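Local coordinates for protein nidogen (Mus musculus, PDB 1NPE) that probably helps to join the laminin and collagen IV networks of basement membranes, its six-bladed YWTD propeller being the laminin-binding domain, at residues Lys11-Pro16 with Ala27-His32; Leu86-Arg91 with Thr129-Gly134; Pro146-Ser151 with Asp164-Pro169. One frame throughout, in Å; residues are numbered along the deposited sequence.

Contact 1. Residues Lys11-Pro16 with Ala27-His32. With CD (cadmium ion), chain E.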
ATOM      1  N   LYS A  11      14.970  -1.968   4.679  1.00 20.93           N
ATOM      2  CA  LYS A  11      15.954  -0.984   4.219  1.00 19.96           C
ATOM      3  C   LYS A  11      15.447   0.003   3.175  1.00 19.18           C
ATOM      4  O   LYS A  11      14.338  -0.121   2.663  1.00 19.60           O
ATOM      5  CB  LYS A  11      17.160  -1.715   3.616  1.00 21.19           C
ATOM      6  CG  LYS A  11      16.777  -2.678   2.499  1.00 22.44           C
ATOM      7  CD  LYS A  11      17.987  -3.352   1.863  1.00 26.04           C
ATOM      8  CE  LYS A  11      18.811  -2.366   1.056  1.00 25.66           C
ATOM      9  NZ  LYS A  11      19.915  -3.069   0.359  1.00 27.80           N
ATOM     10  N   ILE A  12      16.275   1.007   2.906  1.00 18.70           N
ATOM     11  CA  ILE A  12      16.015   2.009   1.879  1.00 20.90           C
ATOM     12  C   ILE A  12      17.324   2.049   1.087  1.00 22.59           C
ATOM     13  O   ILE A  12      18.393   2.270   1.662  1.00 22.26           O
ATOM     14  CB  ILE A  12      15.750   3.425   2.445  1.00 18.90           C
ATOM     15  CG1 ILE A  12      14.429   3.472   3.218  1.00 18.82           C
ATOM     16  CG2 ILE A  12      15.697   4.437   1.304  1.00 16.30           C
ATOM     17  CD1 ILE A  12      14.168   4.831   3.847  1.00 15.00           C
ATOM     18  N   GLU A  13      17.240   1.796  -0.216  1.00 23.71           N
ATOM     19  CA  GLU A  13      18.414   1.798  -1.082  1.00 26.70           C
ATOM     20  C   GLU A  13      18.656   3.167  -1.717  1.00 27.31           C
ATOM     21  O   GLU A  13      17.725   3.944  -1.924  1.00 27.89           O
ATOM     22  CB  GLU A  13      18.278   0.729  -2.170  1.00 26.80           C
ATOM     23  CG  GLU A  13      19.553   0.464  -2.984  1.00 31.03           C
ATOM     24  CD  GLU A  13      20.608  -0.356  -2.238  1.00 31.37           C
ATOM     25  OE1 GLU A  13      20.492  -0.543  -1.011  1.00 32.27           O
ATOM     26  OE2 GLU A  13      21.562  -0.821  -2.889  1.00 32.99           O
ATOM     27  N   ARG A  14      19.909   3.420  -2.075  1.00 28.61           N
ATOM     28  CA  ARG A  14      20.313   4.684  -2.677  1.00 30.26           C
ATOM     29  C   ARG A  14      21.273   4.486  -3.852  1.00 31.75           C
ATOM     30  O   ARG A  14      22.207   3.679  -3.774  1.00 32.48           O
ATOM     31  CB  ARG A  14      21.002   5.535  -1.611  1.00 31.31           C
ATOM     32  CG  ARG A  14      21.665   6.792  -2.114  1.00 34.29           C
ATOM     33  CD  ARG A  14      22.471   7.463  -1.012  1.00 33.87           C
ATOM     34  NE  ARG A  14      22.939   8.773  -1.449  1.00 36.29           N
ATOM     35  CZ  ARG A  14      23.329   9.747  -0.634  1.00 37.23           C
ATOM     36  NH1 ARG A  14      23.321   9.568   0.681  1.00 36.82           N
ATOM     37  NH2 ARG A  14      23.711  10.913  -1.139  1.00 38.45           N
ATOM     38  N   LEU A  15      21.023   5.200  -4.947  1.00 32.02           N
ATOM     39  CA  LEU A  15      21.906   5.143  -6.111  1.00 31.62           C
ATOM     40  C   LEU A  15      21.895   6.469  -6.850  1.00 31.32           C
ATOM     41  O   LEU A  15      20.842   7.070  -7.069  1.00 31.27           O
ATOM     42  CB  LEU A  15      21.569   3.987  -7.060  1.00 32.41           C
ATOM     43  CG  LEU A  15      20.293   3.990  -7.891  1.00 31.92           C
ATOM     44  CD1 LEU A  15      20.535   3.236  -9.187  1.00 33.52           C
ATOM     45  CD2 LEU A  15      19.171   3.362  -7.097  1.00 34.10           C
ATOM     46  N   PRO A  16      23.081   6.941  -7.246  1.00 31.43           N
ATOM     47  CA  PRO A  16      23.299   8.197  -7.964  1.00 30.47           C
ATOM     48  C   PRO A  16      22.638   8.273  -9.327  1.00 29.99           C
ATOM     49  O   PRO A  16      22.461   7.260 -10.002  1.00 28.39           O
ATOM     50  CB  PRO A  16      24.822   8.245  -8.109  1.00 31.85           C
ATOM     51  CG  PRO A  16      25.309   7.440  -6.945  1.00 31.60           C
ATOM     52  CD  PRO A  16      24.364   6.278  -6.968  1.00 31.27           C
ATOM     53  N   ALA A  27      25.239   1.715  -6.273  1.00 30.59           N
ATOM     54  CA  ALA A  27      24.098   1.524  -5.386  1.00 31.15           C
ATOM     55  C   ALA A  27      24.512   0.965  -4.020  1.00 32.10           C
ATOM     56  O   ALA A  27      25.046  -0.147  -3.914  1.00 30.44           O
ATOM     57  CB  ALA A  27      23.075   0.606  -6.038  1.00 30.41           C
ATOM     58  N   LYS A  28      24.261   1.751  -2.981  1.00 32.74           N
ATOM     59  CA  LYS A  28      24.585   1.354  -1.617  1.00 34.20           C
ATOM     60  C   LYS A  28      23.379   1.660  -0.733  1.00 33.79           C
ATOM     61  O   LYS A  28      22.535   2.493  -1.081  1.00 33.22           O
ATOM     62  CB  LYS A  28      25.822   2.115  -1.112  1.00 34.73           C
ATOM     63  CG  LYS A  28      25.614   3.625  -0.961  1.00 38.09           C
ATOM     64  CD  LYS A  28      26.925   4.373  -0.697  1.00 39.62           C
ATOM     65  CE  LYS A  28      26.672   5.877  -0.544  1.00 42.23           C
ATOM     66  NZ  LYS A  28      27.933   6.685  -0.471  1.00 42.27           N
ATOM     67  N   ALA A  29      23.300   0.977   0.404  1.00 32.49           N
ATOM     68  CA  ALA A  29      22.201   1.180   1.336  1.00 30.51           C
ATOM     69  C   ALA A  29      22.241   2.564   1.963  1.00 29.43           C
ATOM     70  O   ALA A  29      23.299   3.050   2.369  1.00 28.72           O
ATOM     71  CB  ALA A  29      22.227   0.118   2.419  1.00 31.48           C
ATOM     72  N   PHE A  30      21.086   3.220   1.980  1.00 28.07           N
ATOM     73  CA  PHE A  30      20.967   4.536   2.586  1.00 26.07           C
ATOM     74  C   PHE A  30      20.746   4.342   4.081  1.00 25.66           C
ATOM     75  O   PHE A  30      21.364   5.006   4.910  1.00 23.72           O
ATOM     76  CB  PHE A  30      19.769   5.291   1.999  1.00 24.02           C
ATOM     77  CG  PHE A  30      19.320   6.467   2.831  1.00 21.19           C
ATOM     78  CD1 PHE A  30      20.214   7.477   3.176  1.00 18.47           C
ATOM     79  CD2 PHE A  30      18.004   6.561   3.272  1.00 18.15           C
ATOM     80  CE1 PHE A  30      19.803   8.561   3.947  1.00 18.88           C
ATOM     81  CE2 PHE A  30      17.582   7.636   4.041  1.00 18.02           C
ATOM     82  CZ  PHE A  30      18.481   8.641   4.382  1.00 19.04           C
ATOM     83  N   LEU A  31      19.884   3.391   4.413  1.00 26.34           N
ATOM     84  CA  LEU A  31      19.551   3.142   5.797  1.00 26.79           C
ATOM     85  C   LEU A  31      19.039   1.729   5.985  1.00 27.08           C
ATOM     86  O   LEU A  31      18.349   1.184   5.121  1.00 27.34           O
ATOM     87  CB  LEU A  31      18.448   4.121   6.207  1.00 29.23           C
ATOM     88  CG  LEU A  31      18.328   4.617   7.642  1.00 30.28           C
ATOM     89  CD1 LEU A  31      19.525   5.493   7.986  1.00 28.61           C
ATOM     90  CD2 LEU A  31      17.040   5.416   7.769  1.00 28.79           C
ATOM     91  N   HIS A  32      19.407   1.133   7.113  1.00 26.34           N
ATOM     92  CA  HIS A  32      18.948  -0.199   7.464  1.00 25.34           C
ATOM     93  C   HIS A  32      18.035  -0.090   8.684  1.00 25.28           C
ATOM     94  O   HIS A  32      18.446   0.412   9.737  1.00 25.05           O
ATOM     95  CB  HIS A  32      20.124  -1.119   7.810  1.00 24.29           C
ATOM     96  CG  HIS A  32      20.731  -1.803   6.629  1.00 22.15           C
ATOM     97  ND1 HIS A  32      22.013  -1.543   6.196  1.00 21.40           N
ATOM     98  CD2 HIS A  32      20.245  -2.762   5.807  1.00 21.96           C
ATOM     99  CE1 HIS A  32      22.292  -2.312   5.161  1.00 20.43           C
ATOM    100  NE2 HIS A  32      21.235  -3.062   4.904  1.00 23.79           N
TER
HETATM  101 CD    CD E5005      23.472  -0.566   7.988  1.00 43.47          CD
HETATM  102  O   HOH W   1      21.999   1.314   9.267  1.00 33.52           O

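Contact 2. Residues Leu86-Arg91 with Thr129-Gly134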
ATOM      1  N   LEU A  86       5.060  15.635   0.479  1.00 17.03           N
ATOM      2  CA  LEU A  86       5.396  16.792   1.292  1.00 18.14           C
ATOM      3  C   LEU A  86       5.056  18.144   0.689  1.00 19.13           C
ATOM      4  O   LEU A  86       4.847  18.275  -0.504  1.00 18.77           O
ATOM      5  CB  LEU A  86       6.896  16.783   1.589  1.00 19.48           C
ATOM      6  CG  LEU A  86       7.557  15.473   2.012  1.00 19.75           C
ATOM      7  CD1 LEU A  86       9.031  15.590   1.782  1.00 19.44           C
ATOM      8  CD2 LEU A  86       7.255  15.141   3.467  1.00 21.88           C
ATOM      9  N   ASP A  87       4.976  19.138   1.562  1.00 21.60           N
ATOM     10  CA  ASP A  87       4.753  20.529   1.188  1.00 23.86           C
ATOM     11  C   ASP A  87       6.017  21.153   1.755  1.00 24.09           C
ATOM     12  O   ASP A  87       6.089  21.444   2.951  1.00 24.06           O
ATOM     13  CB  ASP A  87       3.524  21.112   1.896  1.00 25.98           C
ATOM     14  CG  ASP A  87       3.344  22.618   1.642  1.00 28.49           C
ATOM     15  OD1 ASP A  87       4.116  23.224   0.862  1.00 30.01           O
ATOM     16  OD2 ASP A  87       2.415  23.202   2.234  1.00 30.30           O
ATOM     17  N   HIS A  88       7.040  21.269   0.917  1.00 24.31           N
ATOM     18  CA  HIS A  88       8.315  21.829   1.345  1.00 25.60           C
ATOM     19  C   HIS A  88       8.246  23.325   1.672  1.00 26.13           C
ATOM     20  O   HIS A  88       9.122  23.855   2.355  1.00 26.18           O
ATOM     21  CB  HIS A  88       9.402  21.539   0.305  1.00 25.95           C
ATOM     22  CG  HIS A  88       9.134  22.146  -1.036  1.00 27.79           C
ATOM     23  ND1 HIS A  88       9.792  23.270  -1.487  1.00 27.26           N
ATOM     24  CD2 HIS A  88       8.276  21.790  -2.021  1.00 26.33           C
ATOM     25  CE1 HIS A  88       9.352  23.579  -2.695  1.00 28.15           C
ATOM     26  NE2 HIS A  88       8.431  22.697  -3.041  1.00 28.43           N
ATOM     27  N   LEU A  89       7.192  23.991   1.210  1.00 26.67           N
ATOM     28  CA  LEU A  89       7.004  25.418   1.474  1.00 28.04           C
ATOM     29  C   LEU A  89       6.289  25.630   2.801  1.00 28.83           C
ATOM     30  O   LEU A  89       6.812  26.301   3.693  1.00 29.13           O
ATOM     31  CB  LEU A  89       6.212  26.075   0.344  1.00 25.81           C
ATOM     32  CG  LEU A  89       6.932  26.069  -1.007  1.00 27.30           C
ATOM     33  CD1 LEU A  89       6.011  26.607  -2.087  1.00 22.29           C
ATOM     34  CD2 LEU A  89       8.232  26.890  -0.916  1.00 25.07           C
ATOM     35  N   GLY A  90       5.111  25.021   2.930  1.00 29.49           N
ATOM     36  CA  GLY A  90       4.323  25.128   4.146  1.00 28.72           C
ATOM     37  C   GLY A  90       4.845  24.278   5.292  1.00 28.32           C
ATOM     38  O   GLY A  90       4.386  24.421   6.427  1.00 29.06           O
ATOM     39  N   ARG A  91       5.794  23.391   4.995  1.00 28.57           N
ATOM     40  CA  ARG A  91       6.410  22.509   5.995  1.00 28.68           C
ATOM     41  C   ARG A  91       5.456  21.447   6.553  1.00 27.69           C
ATOM     42  O   ARG A  91       5.329  21.302   7.770  1.00 28.54           O
ATOM     43  CB  ARG A  91       6.984  23.332   7.160  1.00 30.00           C
ATOM     44  CG  ARG A  91       8.012  24.395   6.786  1.00 31.16           C
ATOM     45  CD  ARG A  91       9.405  23.808   6.589  1.00 32.74           C
ATOM     46  NE  ARG A  91       9.577  23.229   5.264  1.00 33.24           N
ATOM     47  CZ  ARG A  91      10.524  22.354   4.940  1.00 32.31           C
ATOM     48  NH1 ARG A  91      11.406  21.933   5.843  1.00 29.32           N
ATOM     49  NH2 ARG A  91      10.596  21.909   3.697  1.00 32.59           N
ATOM     50  N   THR A 129       2.402  15.859  -4.230  1.00 17.64           N
ATOM     51  CA  THR A 129       2.048  17.264  -4.117  1.00 19.51           C
ATOM     52  C   THR A 129       2.718  18.070  -5.220  1.00 21.15           C
ATOM     53  O   THR A 129       3.650  17.607  -5.873  1.00 22.49           O
ATOM     54  CB  THR A 129       2.561  17.890  -2.807  1.00 18.97           C
ATOM     55  OG1 THR A 129       3.952  17.588  -2.655  1.00 20.46           O
ATOM     56  CG2 THR A 129       1.775  17.417  -1.605  1.00 17.18           C
ATOM     57  N   ASP A 130       2.224  19.291  -5.388  1.00 22.20           N
ATOM     58  CA  ASP A 130       2.755  20.280  -6.324  1.00 22.56           C
ATOM     59  C   ASP A 130       2.619  21.541  -5.469  1.00 20.65           C
ATOM     60  O   ASP A 130       1.722  22.352  -5.672  1.00 20.41           O
ATOM     61  CB  ASP A 130       1.887  20.384  -7.585  1.00 23.26           C
ATOM     62  CG  ASP A 130       2.428  21.405  -8.590  1.00 25.08           C
ATOM     63  OD1 ASP A 130       3.602  21.822  -8.478  1.00 23.40           O
ATOM     64  OD2 ASP A 130       1.672  21.785  -9.503  1.00 24.86           O
ATOM     65  N   PRO A 131       3.485  21.678  -4.454  1.00 20.75           N
ATOM     66  CA  PRO A 131       3.492  22.810  -3.523  1.00 23.16           C
ATOM     67  C   PRO A 131       3.382  24.199  -4.115  1.00 24.77           C
ATOM     68  O   PRO A 131       2.683  25.048  -3.558  1.00 26.04           O
ATOM     69  CB  PRO A 131       4.798  22.615  -2.763  1.00 23.38           C
ATOM     70  CG  PRO A 131       4.928  21.106  -2.736  1.00 22.99           C
ATOM     71  CD  PRO A 131       4.607  20.767  -4.165  1.00 20.49           C
ATOM     72  N   VAL A 132       4.036  24.435  -5.247  1.00 25.96           N
ATOM     73  CA  VAL A 132       3.988  25.755  -5.863  1.00 27.77           C
ATOM     74  C   VAL A 132       2.580  26.150  -6.338  1.00 27.50           C
ATOM     75  O   VAL A 132       2.166  27.299  -6.151  1.00 26.24           O
ATOM     76  CB  VAL A 132       5.036  25.899  -7.004  1.00 30.06           C
ATOM     77  CG1 VAL A 132       5.090  27.340  -7.494  1.00 29.94           C
ATOM     78  CG2 VAL A 132       6.426  25.477  -6.506  1.00 28.80           C
ATOM     79  N   ARG A 133       1.834  25.202  -6.912  1.00 26.94           N
ATOM     80  CA  ARG A 133       0.474  25.489  -7.386  1.00 26.36           C
ATOM     81  C   ARG A 133      -0.629  25.107  -6.387  1.00 24.96           C
ATOM     82  O   ARG A 133      -1.823  25.318  -6.655  1.00 22.11           O
ATOM     83  CB  ARG A 133       0.200  24.826  -8.746  1.00 30.38           C
ATOM     84  CG  ARG A 133       0.925  25.463  -9.939  1.00 33.69           C
ATOM     85  CD  ARG A 133       2.141  24.651 -10.366  1.00 38.03           C
ATOM     86  NE  ARG A 133       3.318  25.490 -10.596  1.00 45.22           N
ATOM     87  CZ  ARG A 133       4.572  25.126 -10.326  1.00 46.20           C
ATOM     88  NH1 ARG A 133       4.832  23.927  -9.814  1.00 46.08           N
ATOM     89  NH2 ARG A 133       5.571  25.970 -10.562  1.00 46.62           N
ATOM     90  N   GLY A 134      -0.224  24.527  -5.253  1.00 22.63           N
ATOM     91  CA  GLY A 134      -1.166  24.138  -4.214  1.00 20.41           C
ATOM     92  C   GLY A 134      -2.085  22.961  -4.499  1.00 19.27           C
ATOM     93  O   GLY A 134      -3.216  22.915  -4.002  1.00 17.30           O
TER

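Contact 3. Residues Pro146-Ser151 with Asp164-Pro169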
ATOM      1  N   PRO A 146     -11.567   1.956  -9.184  1.00 18.91           N
ATOM      2  CA  PRO A 146     -10.241   2.579  -9.093  1.00 18.64           C
ATOM      3  C   PRO A 146     -10.302   4.032  -9.575  1.00 18.20           C
ATOM      4  O   PRO A 146     -11.089   4.363 -10.457  1.00 19.43           O
ATOM      5  CB  PRO A 146      -9.401   1.714 -10.034  1.00 17.84           C
ATOM      6  CG  PRO A 146     -10.397   1.313 -11.080  1.00 16.84           C
ATOM      7  CD  PRO A 146     -11.590   0.928 -10.239  1.00 18.92           C
ATOM      8  N   LYS A 147      -9.472   4.898  -9.009  1.00 17.69           N
ATOM      9  CA  LYS A 147      -9.496   6.293  -9.422  1.00 19.10           C
ATOM     10  C   LYS A 147      -8.247   7.102  -9.108  1.00 17.71           C
ATOM     11  O   LYS A 147      -7.404   6.693  -8.309  1.00 18.81           O
ATOM     12  CB  LYS A 147     -10.726   6.992  -8.832  1.00 21.22           C
ATOM     13  CG  LYS A 147     -10.856   6.840  -7.332  1.00 26.01           C
ATOM     14  CD  LYS A 147     -12.151   7.425  -6.792  1.00 29.20           C
ATOM     15  CE  LYS A 147     -12.180   7.312  -5.269  1.00 33.19           C
ATOM     16  NZ  LYS A 147     -13.351   7.995  -4.644  1.00 37.52           N
ATOM     17  N   ILE A 148      -8.092   8.194  -9.847  1.00 16.21           N
ATOM     18  CA  ILE A 148      -7.004   9.142  -9.654  1.00 16.50           C
ATOM     19  C   ILE A 148      -7.767  10.390  -9.222  1.00 18.29           C
ATOM     20  O   ILE A 148      -8.672  10.842  -9.930  1.00 19.33           O
ATOM     21  CB  ILE A 148      -6.242   9.455 -10.972  1.00 15.79           C
ATOM     22  CG1 ILE A 148      -5.736   8.167 -11.627  1.00 14.30           C
ATOM     23  CG2 ILE A 148      -5.066  10.383 -10.690  1.00 14.30           C
ATOM     24  CD1 ILE A 148      -4.694   7.422 -10.817  1.00 17.75           C
ATOM     25  N   GLU A 149      -7.465  10.912  -8.041  1.00 18.73           N
ATOM     26  CA  GLU A 149      -8.163  12.103  -7.566  1.00 19.18           C
ATOM     27  C   GLU A 149      -7.225  13.261  -7.317  1.00 19.01           C
ATOM     28  O   GLU A 149      -6.013  13.088  -7.167  1.00 18.34           O
ATOM     29  CB  GLU A 149      -8.918  11.825  -6.261  1.00 22.01           C
ATOM     30  CG  GLU A 149     -10.051  10.816  -6.338  1.00 25.77           C
ATOM     31  CD  GLU A 149     -10.937  10.851  -5.100  1.00 28.77           C
ATOM     32  OE1 GLU A 149     -11.826  11.729  -5.022  1.00 30.05           O
ATOM     33  OE2 GLU A 149     -10.746  10.003  -4.204  1.00 30.46           O
ATOM     34  N   THR A 150      -7.807  14.450  -7.261  1.00 18.67           N
ATOM     35  CA  THR A 150      -7.049  15.648  -6.983  1.00 19.20           C
ATOM     36  C   THR A 150      -7.856  16.546  -6.062  1.00 19.62           C
ATOM     37  O   THR A 150      -9.072  16.407  -5.940  1.00 21.89           O
ATOM     38  CB  THR A 150      -6.679  16.440  -8.267  1.00 18.79           C
ATOM     39  OG1 THR A 150      -5.786  17.500  -7.923  1.00 18.13           O
ATOM     40  CG2 THR A 150      -7.903  17.060  -8.906  1.00 18.26           C
ATOM     41  N   SER A 151      -7.155  17.441  -5.385  1.00 19.88           N
ATOM     42  CA  SER A 151      -7.787  18.411  -4.504  1.00 19.33           C
ATOM     43  C   SER A 151      -6.744  19.467  -4.212  1.00 18.00           C
ATOM     44  O   SER A 151      -5.571  19.305  -4.567  1.00 18.33           O
ATOM     45  CB  SER A 151      -8.240  17.762  -3.192  1.00 18.22           C
ATOM     46  OG  SER A 151      -7.166  17.639  -2.271  1.00 19.84           O
ATOM     47  N   ASP A 164     -12.240   5.820 -15.640  1.00 26.13           N
ATOM     48  CA  ASP A 164     -12.359   4.783 -16.655  1.00 26.34           C
ATOM     49  C   ASP A 164     -11.006   4.228 -17.046  1.00 25.83           C
ATOM     50  O   ASP A 164      -9.982   4.901 -16.919  1.00 26.98           O
ATOM     51  CB  ASP A 164     -13.037   5.340 -17.907  1.00 28.15           C
ATOM     52  CG  ASP A 164     -14.480   5.732 -17.669  1.00 31.81           C
ATOM     53  OD1 ASP A 164     -15.029   5.426 -16.584  1.00 31.14           O
ATOM     54  OD2 ASP A 164     -15.074   6.336 -18.588  1.00 34.07           O
ATOM     55  N   ASN A 165     -11.021   3.005 -17.556  1.00 25.51           N
ATOM     56  CA  ASN A 165      -9.815   2.323 -18.000  1.00 25.31           C
ATOM     57  C   ASN A 165      -8.674   2.344 -16.991  1.00 22.98           C
ATOM     58  O   ASN A 165      -7.529   2.632 -17.334  1.00 25.01           O
ATOM     59  CB  ASN A 165      -9.357   2.880 -19.352  1.00 27.47           C
ATOM     60  CG  ASN A 165     -10.374   2.646 -20.449  1.00 29.94           C
ATOM     61  OD1 ASN A 165     -10.675   3.548 -21.233  1.00 31.49           O
ATOM     62  ND2 ASN A 165     -10.911   1.429 -20.514  1.00 31.46           N
ATOM     63  N   LEU A 166      -9.018   2.114 -15.731  1.00 21.50           N
ATOM     64  CA  LEU A 166      -8.042   2.042 -14.649  1.00 18.61           C
ATOM     65  C   LEU A 166      -8.235   0.674 -14.013  1.00 17.04           C
ATOM     66  O   LEU A 166      -9.362   0.187 -13.926  1.00 17.94           O
ATOM     67  CB  LEU A 166      -8.290   3.129 -13.592  1.00 18.01           C
ATOM     68  CG  LEU A 166      -7.964   4.600 -13.878  1.00 18.37           C
ATOM     69  CD1 LEU A 166      -8.326   5.456 -12.657  1.00 15.98           C
ATOM     70  CD2 LEU A 166      -6.491   4.753 -14.194  1.00 16.96           C
ATOM     71  N   GLY A 167      -7.140   0.045 -13.598  1.00 16.52           N
ATOM     72  CA  GLY A 167      -7.224  -1.257 -12.964  1.00 15.76           C
ATOM     73  C   GLY A 167      -6.686  -1.189 -11.549  1.00 16.93           C
ATOM     74  O   GLY A 167      -7.443  -1.213 -10.579  1.00 19.32           O
ATOM     75  N   LEU A 168      -5.366  -1.112 -11.431  1.00 15.35           N
ATOM     76  CA  LEU A 168      -4.711  -1.017 -10.141  1.00 13.45           C
ATOM     77  C   LEU A 168      -3.696   0.134 -10.164  1.00 13.11           C
ATOM     78  O   LEU A 168      -2.492  -0.091 -10.347  1.00 15.79           O
ATOM     79  CB  LEU A 168      -4.018  -2.345  -9.800  1.00 12.09           C
ATOM     80  CG  LEU A 168      -4.887  -3.610  -9.721  1.00 14.25           C
ATOM     81  CD1 LEU A 168      -4.007  -4.859  -9.536  1.00 13.28           C
ATOM     82  CD2 LEU A 168      -5.899  -3.498  -8.587  1.00 13.44           C
ATOM     83  N   PRO A 169      -4.180   1.391 -10.095  1.00 12.55           N
ATOM     84  CA  PRO A 169      -3.249   2.529 -10.105  1.00 12.40           C
ATOM     85  C   PRO A 169      -2.521   2.558  -8.765  1.00 11.79           C
ATOM     86  O   PRO A 169      -3.071   2.999  -7.762  1.00 11.81           O
ATOM     87  CB  PRO A 169      -4.174   3.734 -10.298  1.00 11.82           C
ATOM     88  CG  PRO A 169      -5.465   3.295  -9.682  1.00 10.65           C
ATOM     89  CD  PRO A 169      -5.579   1.854 -10.139  1.00 11.68           C
TER

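Contact 1. Residues Lys11-Pro16 with Ala27-His32
I12 and F30 form the tight part of this contact: their side chains lie side by side and point the same way, CG2 of I12 standing 3.7 Å from CD2 at the edge of the F30 ring, near its plane. CG of F30, anti to the backbone N (chi1 163°), sets the ring beside I12. CB of F30 rests 3.3 Å from the O of I12. W52, I38 and L41 of the next blade pack against I12, and V50 against F30. The same I12 O takes two backbone donors, N of F30 at 2.9 Å and, weakly, N of L31 at 3.3 Å. F30 and L31 facing I12 together make a classic beta bulge, here in the hairpin of strands 11-17 and 28-33 at the outer edge of a propeller blade. The chain turns a corner at F30; before it, K28 pairs with R14 through both of their backbone amides. The side carrying K11 and H32 is looser. CB of K11 comes no nearer than 3.9 Å to CD2 of H32, while the lysine NZ bends round to a salt bridge of 2.9 Å with OE1 of E13, meeting it from above the carboxylate plane. ND1 of H32 binds a cadmium ion at 2.5 Å, a water and an acidic side chain of another protein chain being further ligands.

Contact 2. Residues Leu86-Arg91 with Thr129-Gly134
H88 and P131 meet with their side chains crossing at about a right angle. The imidazole offers its CD2-NE2 side to the proline: CD2 lies 3.5 Å from P131 CG, and NE2 is 3.6 Å from P131 CB. What puts the ring there is its first torsion, which sets CG between the backbone N and the carbonyl carbon (chi1 62°). CG of L89 stands over one face of the imidazole, offset toward the rim, and CD1 of L89 carries on to within 4.2 Å of P131 CB, so that histidine and leucine share the proline ring.

D87 is turned differently: it and P131 slide past each other in opposite directions, with OD1 of the aspartate 3.7 Å from P131 CB. That oxygen also closes the turn on its own strand. It accepts from N of G90 at 2.9 Å in a nearly straight bond (172° at the hydrogen) that arrives well above the carboxylate plane, and weakly from N of L89. An alanine in place of D87 would probably leave the G90 amide without its acceptor, free the turn to shift, and open a gap beside P131 CB. T129 sets OG1 against the O of L86, but the 2.4 Å between them is too short to be trusted in detail. R91 also holds the turn, its NH2 donating to the O of H88 and forming a salt bridge with D44.

From L86 to L89 and from T129 to V132 the two chains run nearly parallel, 13° apart, and each strand leads into a tight turn, the one after D87 being an Asx motif. This is how the innermost strands of adjacent blades stand side by side in a beta-propeller, here of the LDL-receptor class B (YWTD) type.

Contact 3. Residues Pro146-Ser151 with Asp164-Pro169
At the crossing from one propeller blade to the next, L166 and P169 of the connecting loop close over P146 and I148, near the beginning of strand 147-152. CG of P146 rests 3.2 Å from the O of L166 and 3.7 Å from its CB. The leucine keeps CG beside its own backbone N (chi1 -73°), and its CD1 reaches the strand backbone, 3.5 Å from CA of K147. The same methyl lies 3.9 Å from CG1 of I148, the isoleucine and leucine side chains crossing at about a right angle. P169 meets the same two residues at other atoms: its CD packs 3.8 Å from P146 CB, and its CB lies 3.8 Å from CD1 of I148, whose second torsion is bent (chi2 -65°). The loop leads from the outer strand 159-162 of its blade to the inner strand 169-175 of the following one, the usual blade-to-blade link of a beta-propeller. W183 of that second blade touches both I148 and L166, so the apolar patch is completed from across the blade boundary. Polar bonds hold the loop from elsewhere: D185 accepts from the amides of G167 and L168 with its two carboxylate oxygens, and T139 OG1 pairs with the O of P169. K147 turns away, its NZ bonding to the O of G120 and forming a salt bridge of 3.3 Å with E149 OE2.

Overall arrangement
Contacts 1 and 3 lie on opposite sides of the chain's centre, and both are partly buried, whereas contact 2 sits at the surface. Contact 1 works within a single blade, pairing neighbouring strands through backbone bonds and ending at a metal between protein chains. Contact 2 brings together the inner strands of two adjacent blades, chiefly through proline, histidine and leucine packing beside polar turns. In contact 3 the grip between the segments is apolar, loop against strand. Contacts 2 and 3 both reach the sheet that starts with strand 124-130; their nearest atoms are about 4 Å apart, without touching. Contact 1 shares no sheet with either.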